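Local structure of Serine/threonine protein phosphatase Stp1 (Streptococcus agalactiae, 2PK0) at residues 36-41 and 55-60; 62-67 and 76-81; 108-111 and 116-119. The protein removes phosphate from phosphoserine and phosphothreonine residues of proteins, as a metal-dependent bacterial phosphatase of the PP2C family. All blocks are in the same frame, centred on the assembly; numbering follows the deposited sequence.

Interaction 1 (36-41 and 55-60); sequences LIILAD and MTVTDL. With MG (magnesium ion), chain E; MG (magnesium ion), chain F.
In the alpha-beta-beta-alpha sandwich of the PP2C phosphatases, Ile38 and Ala40 of strand 35-43 meet Val57 and Leu60 of helix 48-64, which lies on the outer face of one of the two sheets. The short segments run nearly antiparallel, at 159°, with axes 8.3 Å apart. Val57 CG2 carries most of the contact: anti to the carbonyl carbon, it touches Ala40 CB at 3.8 Å, and Val57 CG2 also meets Ile38 CG2 at 3.8 Å, the two branched side chains lying alongside one another and pointing opposite ways. Ile38 sends its longer arm one helical turn on, where Ile38 CD1 rests 3.8 Å from Leu60 CB, the two side chains crossing at about a right angle. The side chains that meet are all apolar, and no hydrogen bond crosses between the segments; Phe24 and Asn26 of strand 23-29 also touch Val57. One residue after Ala40, the strand delivers Asp41 to the metal centre, its carboxylate split between two magnesium ions. Asp41 OD1 holds one at 1.9 Å, an ion shared with Gly42 O; Asp41 OD2 holds the second at 2.3 Å, shared with Asp197 and Asp236; and water 3 bridges both ions.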
ATOM      1  N   LEU A  36      -6.044   6.426   9.798  1.00 26.77           N
ATOM      2  CA  LEU A  36      -6.032   5.431   8.751  1.00 24.99           C
ATOM      3  C   LEU A  36      -5.275   5.986   7.553  1.00 27.65           C
ATOM      4  O   LEU A  36      -5.464   7.132   7.169  1.00 27.89           O
ATOM      5  CB  LEU A  36      -7.463   5.077   8.353  1.00 27.01           C
ATOM      6  CG  LEU A  36      -7.678   4.052   7.239  1.00 26.50           C
ATOM      7  CD1 LEU A  36      -7.572   2.618   7.749  1.00 25.68           C
ATOM      8  CD2 LEU A  36      -9.018   4.278   6.612  1.00 25.94           C
ATOM      9  N   ILE A  37      -4.419   5.161   6.966  1.00 28.45           N
ATOM     10  CA  ILE A  37      -3.616   5.536   5.819  1.00 24.54           C
ATOM     11  C   ILE A  37      -4.025   4.606   4.714  1.00 27.38           C
ATOM     12  O   ILE A  37      -4.057   3.392   4.908  1.00 28.55           O
ATOM     13  CB  ILE A  37      -2.145   5.292   6.098  1.00 25.90           C
ATOM     14  CG1 ILE A  37      -1.640   6.253   7.171  1.00 26.89           C
ATOM     15  CG2 ILE A  37      -1.329   5.428   4.834  1.00 26.53           C
ATOM     16  CD1 ILE A  37      -0.378   5.803   7.802  1.00 28.38           C
ATOM     17  N   ILE A  38      -4.393   5.175   3.567  1.00 28.34           N
ATOM     18  CA  ILE A  38      -4.784   4.399   2.418  1.00 25.81           C
ATOM     19  C   ILE A  38      -3.919   4.727   1.211  1.00 25.45           C
ATOM     20  O   ILE A  38      -3.885   5.861   0.763  1.00 24.99           O
ATOM     21  CB  ILE A  38      -6.254   4.632   2.054  1.00 27.56           C
ATOM     22  CG1 ILE A  38      -7.118   4.685   3.302  1.00 27.84           C
ATOM     23  CG2 ILE A  38      -6.760   3.508   1.159  1.00 24.96           C
ATOM     24  CD1 ILE A  38      -8.588   4.771   2.977  1.00 32.34           C
ATOM     25  N   LEU A  39      -3.235   3.712   0.687  1.00 26.92           N
ATOM     26  CA  LEU A  39      -2.410   3.827  -0.517  1.00 27.29           C
ATOM     27  C   LEU A  39      -3.023   2.959  -1.621  1.00 28.19           C
ATOM     28  O   LEU A  39      -3.380   1.796  -1.369  1.00 30.40           O
ATOM     29  CB  LEU A  39      -0.977   3.355  -0.211  1.00 27.37           C
ATOM     30  CG  LEU A  39       0.162   3.538  -1.228  1.00 30.48           C
ATOM     31  CD1 LEU A  39       1.478   3.635  -0.526  1.00 30.96           C
ATOM     32  CD2 LEU A  39       0.254   2.407  -2.268  1.00 34.49           C
ATOM     33  N   ALA A  40      -3.112   3.487  -2.845  1.00 25.00           N
ATOM     34  CA  ALA A  40      -3.717   2.713  -3.931  1.00 23.14           C
ATOM     35  C   ALA A  40      -2.987   2.878  -5.232  1.00 24.88           C
ATOM     36  O   ALA A  40      -2.697   3.991  -5.638  1.00 27.85           O
ATOM     37  CB  ALA A  40      -5.161   3.085  -4.105  1.00 20.67           C
ATOM     38  N   ASP A  41      -2.692   1.769  -5.896  1.00 25.24           N
ATOM     39  CA  ASP A  41      -2.050   1.835  -7.194  1.00 28.45           C
ATOM     40  C   ASP A  41      -3.056   1.444  -8.291  1.00 32.08           C
ATOM     41  O   ASP A  41      -3.368   0.271  -8.468  1.00 32.62           O
ATOM     42  CB  ASP A  41      -0.808   0.935  -7.195  1.00 27.82           C
ATOM     43  CG  ASP A  41      -0.084   0.876  -8.539  1.00 28.30           C
ATOM     44  OD1 ASP A  41      -0.579   1.332  -9.605  1.00 27.19           O
ATOM     45  OD2 ASP A  41       1.038   0.344  -8.541  1.00 27.55           O
ATOM     46  N   MET A  55     -10.789   7.203  -6.244  1.00 34.68           N
ATOM     47  CA  MET A  55     -12.131   6.904  -5.722  1.00 35.99           C
ATOM     48  C   MET A  55     -12.116   6.008  -4.485  1.00 34.09           C
ATOM     49  O   MET A  55     -12.759   6.315  -3.490  1.00 32.95           O
ATOM     50  CB  MET A  55     -13.010   6.284  -6.792  1.00 35.54           C
ATOM     51  CG  MET A  55     -14.486   6.437  -6.562  1.00 40.09           C
ATOM     52  SD  MET A  55     -15.323   6.358  -8.164  1.00 45.72           S
ATOM     53  CE  MET A  55     -15.717   8.102  -8.497  1.00 42.19           C
ATOM     54  N   THR A  56     -11.369   4.912  -4.560  1.00 32.89           N
ATOM     55  CA  THR A  56     -11.185   4.008  -3.434  1.00 30.87           C
ATOM     56  C   THR A  56     -10.715   4.757  -2.199  1.00 30.65           C
ATOM     57  O   THR A  56     -11.377   4.716  -1.179  1.00 34.60           O
ATOM     58  CB  THR A  56     -10.147   2.938  -3.775  1.00 32.28           C
ATOM     59  OG1 THR A  56     -10.575   2.212  -4.932  1.00 31.96           O
ATOM     60  CG2 THR A  56      -9.932   1.979  -2.606  1.00 31.95           C
ATOM     61  N   VAL A  57      -9.595   5.461  -2.317  1.00 27.29           N
ATOM     62  CA  VAL A  57      -9.033   6.248  -1.224  1.00 25.65           C
ATOM     63  C   VAL A  57      -9.992   7.320  -0.672  1.00 25.05           C
ATOM     64  O   VAL A  57     -10.177   7.402   0.532  1.00 25.02           O
ATOM     65  CB  VAL A  57      -7.648   6.886  -1.632  1.00 24.73           C
ATOM     66  CG1 VAL A  57      -7.152   7.888  -0.588  1.00 17.93           C
ATOM     67  CG2 VAL A  57      -6.590   5.796  -1.884  1.00 20.54           C
ATOM     68  N   THR A  58     -10.617   8.109  -1.546  1.00 25.96           N
ATOM     69  CA  THR A  58     -11.549   9.160  -1.104  1.00 27.72           C
ATOM     70  C   THR A  58     -12.828   8.587  -0.454  1.00 29.39           C
ATOM     71  O   THR A  58     -13.156   8.985   0.642  1.00 29.76           O
ATOM     72  CB  THR A  58     -11.884  10.190  -2.237  1.00 27.86           C
ATOM     73  OG1 THR A  58     -10.671  10.684  -2.807  1.00 27.87           O
ATOM     74  CG2 THR A  58     -12.671  11.391  -1.718  1.00 25.71           C
ATOM     75  N   ASP A  59     -13.494   7.630  -1.106  1.00 31.82           N
ATOM     76  CA  ASP A  59     -14.714   6.986  -0.579  1.00 33.77           C
ATOM     77  C   ASP A  59     -14.543   6.271   0.766  1.00 33.83           C
ATOM     78  O   ASP A  59     -15.353   6.461   1.687  1.00 33.48           O
ATOM     79  CB  ASP A  59     -15.294   5.978  -1.579  1.00 34.48           C
ATOM     80  CG  ASP A  59     -15.963   6.641  -2.777  1.00 39.11           C
ATOM     81  OD1 ASP A  59     -16.027   7.893  -2.837  1.00 39.56           O
ATOM     82  OD2 ASP A  59     -16.431   5.892  -3.669  1.00 41.10           O
ATOM     83  N   LEU A  60     -13.504   5.443   0.858  1.00 32.34           N
ATOM     84  CA  LEU A  60     -13.215   4.710   2.077  1.00 32.68           C
ATOM     85  C   LEU A  60     -12.898   5.647   3.220  1.00 33.44           C
ATOM     86  O   LEU A  60     -13.411   5.470   4.320  1.00 32.02           O
ATOM     87  CB  LEU A  60     -12.031   3.767   1.880  1.00 33.02           C
ATOM     88  CG  LEU A  60     -12.320   2.276   1.703  1.00 33.57           C
ATOM     89  CD1 LEU A  60     -13.124   1.999   0.455  1.00 32.84           C
ATOM     90  CD2 LEU A  60     -11.000   1.571   1.634  1.00 33.48           C
TER
HETATM   91 MG    MG E 501      -0.671   1.869 -11.475  1.00 27.05          MG
HETATM   92 MG    MG F 502       2.821   0.561  -9.932  1.00 28.75          MG
HETATM   93  O   HOH W   1      -0.430  -0.232 -12.298  1.00 23.93           O
HETATM   94  O   HOH W   2      -0.465   2.199 -13.265  1.00 17.37           O
HETATM   95  O   HOH W   3       1.477   1.439 -11.422  1.00 11.26           O
HETATM   96  O   HOH W   4       0.092   3.646 -10.764  1.00 29.85           O
HETATM   97  O   HOH W   5       2.269  -1.161 -11.111  1.00 23.76           O

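Interaction 2 (62-67 and 76-81); sequences SDWAET and RDWMLV
Trp64 and Trp78 form a T-shaped pair between the C-terminal part of helix 48-64 and helix 72-96, the two helices packed on the outer face of one sheet of the PP2C sandwich. The tight part is aromatic. Trp64 points its six-membered ring edge at a face of Trp78, with centroids 5.0 Å apart and planes at 70°, and Trp64 CE3 lies 3.7 Å from Trp78 CZ3. Farther along the same indole, Trp64 CB packs on Trp78 CZ2 at 3.9 Å. In both residues CG stands anti to the backbone N, which extends each indole away from its own backbone. Leu36 of strand 35-43 touches both indoles, Phe69 adds a third ring, and Trp64 NE1 is hydrogen-bonded to Val34 O. The other side is looser and faces solvent through the exposed Asp63. Thr67 OG1 donates a hydrogen bond to Trp64 O at 3.0 Å within a type I turn and is also hydrogen-bonded to Asn30; only the methyl Thr67 CG2 is set against Trp78 NE1 (3.9 Å). That N-H goes to Asp63, whose carboxylate is turned 27° from the indole plane: Trp78 NE1 donates to Asp63 OD2 at 3.2 Å, bent to 147° and arriving from above the carboxylate plane.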
ATOM      1  N   SER A  62     -13.487   8.913   3.536  1.00 39.28           N
ATOM      2  CA  SER A  62     -14.624   9.728   3.880  1.00 38.82           C
ATOM      3  C   SER A  62     -15.637   8.937   4.682  1.00 40.03           C
ATOM      4  O   SER A  62     -16.336   9.511   5.497  1.00 42.54           O
ATOM      5  CB  SER A  62     -15.252  10.314   2.627  1.00 39.61           C
ATOM      6  OG  SER A  62     -16.648  10.215   2.667  1.00 42.54           O
ATOM      7  N   ASP A  63     -15.712   7.625   4.479  1.00 41.60           N
ATOM      8  CA  ASP A  63     -16.635   6.829   5.261  1.00 43.20           C
ATOM      9  C   ASP A  63     -15.999   6.586   6.614  1.00 42.19           C
ATOM     10  O   ASP A  63     -16.676   6.658   7.636  1.00 42.89           O
ATOM     11  CB  ASP A  63     -17.010   5.518   4.555  1.00 49.26           C
ATOM     12  CG  ASP A  63     -18.008   4.673   5.365  1.00 54.84           C
ATOM     13  OD1 ASP A  63     -18.998   5.236   5.886  1.00 58.37           O
ATOM     14  OD2 ASP A  63     -17.807   3.443   5.490  1.00 56.05           O
ATOM     15  N   TRP A  64     -14.684   6.362   6.604  1.00 41.10           N
ATOM     16  CA  TRP A  64     -13.869   6.168   7.817  1.00 37.34           C
ATOM     17  C   TRP A  64     -13.965   7.337   8.780  1.00 36.13           C
ATOM     18  O   TRP A  64     -13.979   7.152   9.987  1.00 35.29           O
ATOM     19  CB  TRP A  64     -12.383   5.951   7.470  1.00 35.00           C
ATOM     20  CG  TRP A  64     -11.465   5.823   8.691  1.00 33.64           C
ATOM     21  CD1 TRP A  64     -10.733   6.811   9.277  1.00 33.25           C
ATOM     22  CD2 TRP A  64     -11.209   4.637   9.454  1.00 34.38           C
ATOM     23  NE1 TRP A  64     -10.039   6.325  10.349  1.00 32.64           N
ATOM     24  CE2 TRP A  64     -10.308   4.992  10.483  1.00 33.33           C
ATOM     25  CE3 TRP A  64     -11.646   3.304   9.362  1.00 33.76           C
ATOM     26  CZ2 TRP A  64      -9.832   4.067  11.412  1.00 33.61           C
ATOM     27  CZ3 TRP A  64     -11.175   2.389  10.276  1.00 33.66           C
ATOM     28  CH2 TRP A  64     -10.272   2.777  11.296  1.00 34.54           C
ATOM     29  N   ALA A  65     -14.032   8.544   8.242  1.00 35.81           N
ATOM     30  CA  ALA A  65     -14.042   9.743   9.061  1.00 35.55           C
ATOM     31  C   ALA A  65     -15.303   9.828   9.898  1.00 37.18           C
ATOM     32  O   ALA A  65     -15.318  10.484  10.936  1.00 40.70           O
ATOM     33  CB  ALA A  65     -13.918  10.974   8.173  1.00 34.72           C
ATOM     34  N   GLU A  66     -16.359   9.150   9.452  1.00 37.60           N
ATOM     35  CA  GLU A  66     -17.629   9.206  10.143  1.00 36.32           C
ATOM     36  C   GLU A  66     -17.762   8.115  11.194  1.00 36.18           C
ATOM     37  O   GLU A  66     -18.666   8.156  12.022  1.00 36.01           O
ATOM     38  CB  GLU A  66     -18.788   9.169   9.145  1.00 37.53           C
ATOM     39  CG  GLU A  66     -18.831  10.376   8.189  1.00 41.79           C
ATOM     40  CD  GLU A  66     -19.151  11.708   8.885  1.00 44.46           C
ATOM     41  OE1 GLU A  66     -19.853  11.702   9.921  1.00 46.11           O
ATOM     42  OE2 GLU A  66     -18.705  12.768   8.390  1.00 45.20           O
ATOM     43  N   THR A  67     -16.840   7.159  11.191  1.00 35.48           N
ATOM     44  CA  THR A  67     -16.935   6.052  12.120  1.00 34.87           C
ATOM     45  C   THR A  67     -16.477   6.377  13.517  1.00 36.79           C
ATOM     46  O   THR A  67     -15.861   7.409  13.765  1.00 37.76           O
ATOM     47  CB  THR A  67     -16.137   4.838  11.671  1.00 35.32           C
ATOM     48  OG1 THR A  67     -14.758   5.014  12.007  1.00 34.12           O
ATOM     49  CG2 THR A  67     -16.310   4.577  10.186  1.00 33.66           C
ATOM     50  N   ARG A  76     -11.428  -4.304  11.670  1.00 30.67           N
ATOM     51  CA  ARG A  76     -11.320  -5.454  10.754  1.00 33.57           C
ATOM     52  C   ARG A  76     -12.634  -5.762  10.008  1.00 35.54           C
ATOM     53  O   ARG A  76     -12.618  -5.982   8.803  1.00 36.18           O
ATOM     54  CB  ARG A  76     -10.837  -6.701  11.490  1.00 33.26           C
ATOM     55  CG  ARG A  76     -10.398  -7.793  10.553  1.00 37.02           C
ATOM     56  CD  ARG A  76     -10.414  -9.167  11.188  1.00 37.59           C
ATOM     57  NE  ARG A  76     -11.762  -9.710  11.210  1.00 41.58           N
ATOM     58  CZ  ARG A  76     -12.180 -10.770  10.521  1.00 41.45           C
ATOM     59  NH1 ARG A  76     -11.359 -11.452   9.728  1.00 39.05           N
ATOM     60  NH2 ARG A  76     -13.443 -11.151  10.651  1.00 42.27           N
ATOM     61  N   ASP A  77     -13.761  -5.756  10.721  1.00 36.88           N
ATOM     62  CA  ASP A  77     -15.064  -5.932  10.072  1.00 38.52           C
ATOM     63  C   ASP A  77     -15.241  -4.856   9.019  1.00 35.88           C
ATOM     64  O   ASP A  77     -15.639  -5.157   7.902  1.00 35.95           O
ATOM     65  CB  ASP A  77     -16.235  -5.845  11.070  1.00 40.83           C
ATOM     66  CG  ASP A  77     -16.352  -7.065  11.973  1.00 43.14           C
ATOM     67  OD1 ASP A  77     -15.776  -8.137  11.662  1.00 44.69           O
ATOM     68  OD2 ASP A  77     -17.042  -6.939  13.007  1.00 43.51           O
ATOM     69  N   TRP A  78     -14.919  -3.615   9.389  1.00 32.77           N
ATOM     70  CA  TRP A  78     -15.044  -2.476   8.493  1.00 32.63           C
ATOM     71  C   TRP A  78     -14.208  -2.617   7.201  1.00 33.41           C
ATOM     72  O   TRP A  78     -14.678  -2.260   6.116  1.00 30.24           O
ATOM     73  CB  TRP A  78     -14.705  -1.175   9.225  1.00 32.32           C
ATOM     74  CG  TRP A  78     -14.888   0.063   8.389  1.00 33.89           C
ATOM     75  CD1 TRP A  78     -16.025   0.818   8.277  1.00 33.31           C
ATOM     76  CD2 TRP A  78     -13.905   0.692   7.544  1.00 34.61           C
ATOM     77  NE1 TRP A  78     -15.820   1.862   7.411  1.00 32.82           N
ATOM     78  CE2 TRP A  78     -14.531   1.812   6.943  1.00 34.43           C
ATOM     79  CE3 TRP A  78     -12.565   0.408   7.222  1.00 34.15           C
ATOM     80  CZ2 TRP A  78     -13.851   2.663   6.048  1.00 33.42           C
ATOM     81  CZ3 TRP A  78     -11.894   1.252   6.321  1.00 32.98           C
ATOM     82  CH2 TRP A  78     -12.540   2.367   5.756  1.00 33.02           C
ATOM     83  N   MET A  79     -12.985  -3.133   7.321  1.00 32.27           N
ATOM     84  CA  MET A  79     -12.114  -3.250   6.166  1.00 33.09           C
ATOM     85  C   MET A  79     -12.639  -4.289   5.176  1.00 33.76           C
ATOM     86  O   MET A  79     -12.767  -4.012   3.992  1.00 35.04           O
ATOM     87  CB  MET A  79     -10.678  -3.571   6.581  1.00 31.43           C
ATOM     88  CG  MET A  79      -9.949  -2.401   7.194  1.00 32.69           C
ATOM     89  SD  MET A  79      -8.322  -2.855   7.836  1.00 35.01           S
ATOM     90  CE  MET A  79      -7.632  -1.250   8.210  1.00 31.20           C
ATOM     91  N   LEU A  80     -12.979  -5.467   5.674  1.00 33.60           N
ATOM     92  CA  LEU A  80     -13.479  -6.543   4.835  1.00 34.87           C
ATOM     93  C   LEU A  80     -14.757  -6.164   4.102  1.00 35.37           C
ATOM     94  O   LEU A  80     -14.936  -6.532   2.946  1.00 35.97           O
ATOM     95  CB  LEU A  80     -13.713  -7.795   5.676  1.00 35.34           C
ATOM     96  CG  LEU A  80     -12.449  -8.493   6.164  1.00 36.44           C
ATOM     97  CD1 LEU A  80     -12.814  -9.657   7.078  1.00 36.45           C
ATOM     98  CD2 LEU A  80     -11.634  -8.966   4.975  1.00 35.76           C
ATOM     99  N   VAL A  81     -15.619  -5.409   4.779  1.00 35.95           N
ATOM    100  CA  VAL A  81     -16.886  -4.960   4.213  1.00 36.48           C
ATOM    101  C   VAL A  81     -16.723  -3.837   3.168  1.00 38.76           C
ATOM    102  O   VAL A  81     -17.201  -3.982   2.044  1.00 42.09           O
ATOM    103  CB  VAL A  81     -17.876  -4.579   5.333  1.00 37.60           C
ATOM    104  CG1 VAL A  81     -19.086  -3.815   4.784  1.00 36.89           C
ATOM    105  CG2 VAL A  81     -18.317  -5.844   6.093  1.00 36.28           C
TER

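Interaction 3 (108-111 and 116-119); sequences AVAI and IIFA
Four backbone hydrogen bonds join Ala108 and Ala110 to Ala119 and Ile117. Ala108 exchanges a pair with Ala119: Ala108 N donates to Ala119 O at 3.0 Å and, in return, Ala119 N to Ala108 O at 2.9 Å. Ala110 does the same with Ile117: Ala110 N reaches Ile117 O at 3.1 Å and is nearly straight (172°), while Ile117 N reaches Ala110 O at 3.0 Å. This is the two-stranded body of the antiparallel hairpin 103-112/115-121 in one sheet of the PP2C sandwich, with strand 35-43 beside the first strand and strand 180-185 beside the second. Apolar contacts divide between the two faces. On the face bearing Ala108, Ala110, Ile117 and Ala119, Ala110 CB packs loosely on Ile117 CG2 at 4.3 Å, and helix 72-96 meets Ile117 and Ala119. The opposite face carries Val109, Ile111, Ile116 and Phe118 toward the second sheet, where Leu192 touches both Val109 and Ile116. There the two methyls of Val109 part: Val109 CG1 meets Ile116 CG2 at 4.0 Å, and Val109 CG2 meets Phe118 CB at 4.1 Å. Ile116 CG2, anti to the carbonyl carbon, also reaches Ile111 CG1 at 4.1 Å.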
ATOM      1  N   ALA A 108      -4.539  -0.556   3.214  1.00 26.43           N
ATOM      2  CA  ALA A 108      -5.274   0.254   4.150  1.00 26.10           C
ATOM      3  C   ALA A 108      -4.766  -0.099   5.533  1.00 27.49           C
ATOM      4  O   ALA A 108      -4.793  -1.258   5.931  1.00 26.26           O
ATOM      5  CB  ALA A 108      -6.761  -0.015   4.026  1.00 27.74           C
ATOM      6  N   VAL A 109      -4.244   0.895   6.243  1.00 28.27           N
ATOM      7  CA  VAL A 109      -3.562   0.651   7.516  1.00 27.16           C
ATOM      8  C   VAL A 109      -4.136   1.568   8.570  1.00 27.91           C
ATOM      9  O   VAL A 109      -4.140   2.788   8.385  1.00 27.75           O
ATOM     10  CB  VAL A 109      -2.053   0.954   7.426  1.00 25.97           C
ATOM     11  CG1 VAL A 109      -1.353   0.577   8.728  1.00 27.13           C
ATOM     12  CG2 VAL A 109      -1.421   0.233   6.273  1.00 24.67           C
ATOM     13  N   ALA A 110      -4.631   0.985   9.658  1.00 27.15           N
ATOM     14  CA  ALA A 110      -5.127   1.759  10.787  1.00 28.99           C
ATOM     15  C   ALA A 110      -4.223   1.526  11.992  1.00 33.04           C
ATOM     16  O   ALA A 110      -3.747   0.398  12.199  1.00 32.45           O
ATOM     17  CB  ALA A 110      -6.519   1.360  11.119  1.00 26.45           C
ATOM     18  N   ILE A 111      -3.988   2.578  12.781  1.00 32.36           N
ATOM     19  CA  ILE A 111      -3.083   2.486  13.920  1.00 32.46           C
ATOM     20  C   ILE A 111      -3.866   2.613  15.209  1.00 34.85           C
ATOM     21  O   ILE A 111      -4.358   3.689  15.527  1.00 38.60           O
ATOM     22  CB  ILE A 111      -2.026   3.603  13.928  1.00 31.65           C
ATOM     23  CG1 ILE A 111      -1.238   3.649  12.627  1.00 31.29           C
ATOM     24  CG2 ILE A 111      -1.065   3.409  15.072  1.00 33.77           C
ATOM     25  CD1 ILE A 111      -0.376   4.909  12.518  1.00 29.48           C
ATOM     26  N   ILE A 116      -0.863  -2.006  14.550  1.00 29.79           N
ATOM     27  CA  ILE A 116      -1.452  -1.709  13.263  1.00 28.82           C
ATOM     28  C   ILE A 116      -2.304  -2.899  12.846  1.00 29.86           C
ATOM     29  O   ILE A 116      -2.029  -4.037  13.232  1.00 27.39           O
ATOM     30  CB  ILE A 116      -0.400  -1.454  12.152  1.00 26.79           C
ATOM     31  CG1 ILE A 116       0.655  -2.547  12.144  1.00 26.70           C
ATOM     32  CG2 ILE A 116       0.295  -0.128  12.351  1.00 28.67           C
ATOM     33  CD1 ILE A 116       1.309  -2.716  10.824  1.00 31.44           C
ATOM     34  N   ILE A 117      -3.354  -2.617  12.083  1.00 29.11           N
ATOM     35  CA  ILE A 117      -4.036  -3.642  11.337  1.00 30.26           C
ATOM     36  C   ILE A 117      -4.151  -3.213   9.864  1.00 32.94           C
ATOM     37  O   ILE A 117      -4.557  -2.088   9.551  1.00 33.14           O
ATOM     38  CB  ILE A 117      -5.408  -4.027  11.946  1.00 29.24           C
ATOM     39  CG1 ILE A 117      -6.112  -5.076  11.064  1.00 28.50           C
ATOM     40  CG2 ILE A 117      -6.271  -2.805  12.137  1.00 28.03           C
ATOM     41  CD1 ILE A 117      -7.235  -5.834  11.753  1.00 29.15           C
ATOM     42  N   PHE A 118      -3.767  -4.102   8.959  1.00 31.45           N
ATOM     43  CA  PHE A 118      -3.857  -3.768   7.572  1.00 30.43           C
ATOM     44  C   PHE A 118      -4.764  -4.684   6.770  1.00 31.62           C
ATOM     45  O   PHE A 118      -4.956  -5.836   7.121  1.00 32.05           O
ATOM     46  CB  PHE A 118      -2.459  -3.680   6.942  1.00 29.65           C
ATOM     47  CG  PHE A 118      -1.713  -4.993   6.881  1.00 29.94           C
ATOM     48  CD1 PHE A 118      -1.907  -5.890   5.821  1.00 30.44           C
ATOM     49  CD2 PHE A 118      -0.778  -5.317   7.852  1.00 29.50           C
ATOM     50  CE1 PHE A 118      -1.210  -7.086   5.751  1.00 29.55           C
ATOM     51  CE2 PHE A 118      -0.068  -6.528   7.788  1.00 27.76           C
ATOM     52  CZ  PHE A 118      -0.284  -7.404   6.745  1.00 28.96           C
ATOM     53  N   ALA A 119      -5.291  -4.142   5.676  1.00 33.48           N
ATOM     54  CA  ALA A 119      -5.899  -4.917   4.607  1.00 33.01           C
ATOM     55  C   ALA A 119      -5.058  -4.686   3.352  1.00 33.77           C
ATOM     56  O   ALA A 119      -4.636  -3.556   3.103  1.00 35.69           O
ATOM     57  CB  ALA A 119      -7.326  -4.469   4.373  1.00 29.92           C
TER

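From the N terminus the three contacts follow in series, each closing before the next opens, with none enclosing or crossing another. Interaction 1 closes the strand-to-helix connection, folding helix 48-64 back onto strand 35-43; interaction 2 closes the short connection to helix 72-96; interaction 3 closes the hairpin 103-112/115-121. Their centres lie about 11 to 12 Å apart. Helix 48-64 serves both interactions 1 and 2, and Leu36 CB packs against Trp64 NE1. Strands 35-43 and 103-112 are sheet neighbours, joined by a probable hydrogen bond from Ile37 N to Val109 O. Met79 CE contacts Leu36 CD1 and Ile117 O, tying helix 72-96 to the first and third contacts.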